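Local coordinates for protein Pre-mRNA-processing-splicing factor 8 (Cryptococcus neoformans var. grubii serotype A, PDB 6MX6) that carries an intein, a Hint-family protein-splicing element that probably excises itself from the spliceosomal Prp8 precursor and joins the flanking exteins, at residues S18-V22 and E23-E27. Residues are numbered along the deposited sequence; the frame is centred on the assembly and turned at random.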
loop_
_atom_site.group_PDB
_atom_site.type_symbol
_atom_site.label_atom_id
_atom_site.label_comp_id
_atom_site.label_asym_id
_atom_site.label_seq_id
_atom_site.Cartn_x
_atom_site.Cartn_y
_atom_site.Cartn_z
ATOM N N SER A 18 10.732 -11.049 -9.158
ATOM C CA SER A 18 11.811 -10.746 -8.230
ATOM C C SER A 18 11.460 -9.506 -7.407
ATOM O O SER A 18 10.571 -8.729 -7.763
ATOM C CB SER A 18 13.124 -10.534 -8.981
ATOM O OG SER A 18 13.004 -9.489 -9.931
ATOM N N GLU A 19 12.163 -9.329 -6.293
ATOM C CA GLU A 19 11.873 -8.226 -5.385
ATOM C C GLU A 19 12.697 -6.993 -5.741
ATOM O O GLU A 19 13.817 -7.096 -6.239
ATOM C CB GLU A 19 12.149 -8.626 -3.934
ATOM C CG GLU A 19 11.272 -9.744 -3.431
ATOM C CD GLU A 19 11.306 -9.898 -1.915
ATOM O OE1 GLU A 19 11.878 -9.021 -1.227
ATOM O OE2 GLU A 19 10.759 -10.904 -1.412
ATOM N N VAL A 20 12.135 -5.822 -5.455
ATOM C CA VAL A 20 12.840 -4.547 -5.587
ATOM C C VAL A 20 12.408 -3.649 -4.434
ATOM O O VAL A 20 11.228 -3.613 -4.077
ATOM C CB VAL A 20 12.574 -3.868 -6.953
ATOM C CG1 VAL A 20 11.085 -3.673 -7.198
ATOM C CG2 VAL A 20 13.301 -2.528 -7.046
ATOM N N LEU A 21 13.363 -2.951 -3.827
ATOM C CA LEU A 21 13.003 -1.994 -2.787
ATOM C C LEU A 21 12.391 -0.757 -3.434
ATOM O O LEU A 21 12.748 -0.381 -4.553
ATOM C CB LEU A 21 14.221 -1.615 -1.946
ATOM C CG LEU A 21 14.893 -2.752 -1.164
ATOM C CD1 LEU A 21 16.080 -2.217 -0.364
ATOM C CD2 LEU A 21 13.908 -3.467 -0.252
ATOM N N VAL A 22 11.441 -0.139 -2.731
ATOM C CA VAL A 22 10.669 0.946 -3.328
ATOM C C VAL A 22 11.590 2.071 -3.793
ATOM O O VAL A 22 11.352 2.695 -4.833
ATOM C CB VAL A 22 9.594 1.459 -2.344
ATOM C CG1 VAL A 22 10.229 1.996 -1.056
ATOM C CG2 VAL A 22 8.749 2.536 -3.000
ATOM N N GLU A 23 12.661 2.335 -3.046
ATOM C CA GLU A 23 13.569 3.418 -3.406
ATOM C C GLU A 23 14.495 3.057 -4.560
ATOM O O GLU A 23 15.173 3.949 -5.085
ATOM C CB GLU A 23 14.400 3.847 -2.194
ATOM C CG GLU A 23 15.423 2.825 -1.722
ATOM C CD GLU A 23 14.880 1.946 -0.601
ATOM O OE1 GLU A 23 13.646 1.783 -0.529
ATOM O OE2 GLU A 23 15.686 1.431 0.205
ATOM N N ASP A 24 14.540 1.791 -4.968
ATOM C CA ASP A 24 15.315 1.374 -6.132
ATOM C C ASP A 24 14.483 1.344 -7.406
ATOM O O ASP A 24 15.025 1.059 -8.478
ATOM C CB ASP A 24 15.939 -0.006 -5.888
ATOM C CG ASP A 24 16.914 -0.007 -4.721
ATOM O OD1 ASP A 24 17.480 1.065 -4.418
ATOM O OD2 ASP A 24 17.112 -1.077 -4.101
ATOM N N VAL A 25 13.185 1.630 -7.313
ATOM C CA VAL A 25 12.328 1.696 -8.491
ATOM C C VAL A 25 12.691 2.930 -9.301
ATOM O O VAL A 25 12.723 4.046 -8.769
ATOM C CB VAL A 25 10.853 1.729 -8.077
ATOM C CG1 VAL A 25 9.960 1.991 -9.284
ATOM C CG2 VAL A 25 10.467 0.419 -7.377
ATOM N N GLN A 26 12.962 2.742 -10.588
ATOM C CA GLN A 26 13.352 3.846 -11.454
ATOM C C GLN A 26 12.347 4.014 -12.584
ATOM O O GLN A 26 11.502 3.151 -12.824
ATOM C CB GLN A 26 14.767 3.638 -12.009
ATOM C CG GLN A 26 15.814 4.476 -11.291
ATOM C CD GLN A 26 15.359 5.919 -11.060
ATOM O OE1 GLN A 26 14.857 6.589 -11.974
ATOM N NE2 GLN A 26 15.529 6.400 -9.829
ATOM N N GLU A 27 12.456 5.149 -13.282
ATOM C CA GLU A 27 11.495 5.500 -14.324
ATOM C C GLU A 27 11.395 4.400 -15.377
ATOM O O GLU A 27 12.408 3.864 -15.835
ATOM C CB GLU A 27 11.892 6.825 -14.980
ATOM C CG GLU A 27 11.008 7.241 -16.148
ATOM C CD GLU A 27 9.803 8.070 -15.728
ATOM O OE1 GLU A 27 9.797 8.605 -14.597
ATOM O OE2 GLU A 27 8.855 8.192 -16.534
HETATM O O HOH W 1 16.071 -3.264 -4.936
HETATM O O HOH W 2 11.861 4.879 -6.304
#
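Leu21 and Asp24 close a short 3-10 turn in this Hint-fold intein: the chain leaves strand 19-21, curls through Val22 to Asp24, and Asp24 N donates to Leu21 O at 2.8 Å. A longer bond, Val25 N to Val22 O at 3.3 Å, carries the curl one residue further. The side chains of Glu23 and Asp24 each lie alongside Leu21, pointing the same way. In Glu23, CG sits between the backbone N and the carbonyl carbon (chi1 69°) and the chain bends at chi2 (-95°), which lays the carboxylate beside Leu21, OE2 3.7 Å from Leu21 CD1; OE1 accepts a hydrogen bond from Gly9 N, in the segment between strands 6-7 and 11-13. Val20 CG2 passes Asp24 CB at 3.8 Å, and the apolar Val20 and Val25 side chains cross at about a right angle, CG2 to CG2 4.1 Å. Val22 and Val25 both rest on Phe157 of strand 152-159, joining the turn to the neighbouring sheet. Two waters bridge the turn. One receives a bond from Leu21 N and donates to Asp24 OD2 at 2.6 Å; the other donates to Val22 O and Val25 O, each 2.7 Å from the water oxygen.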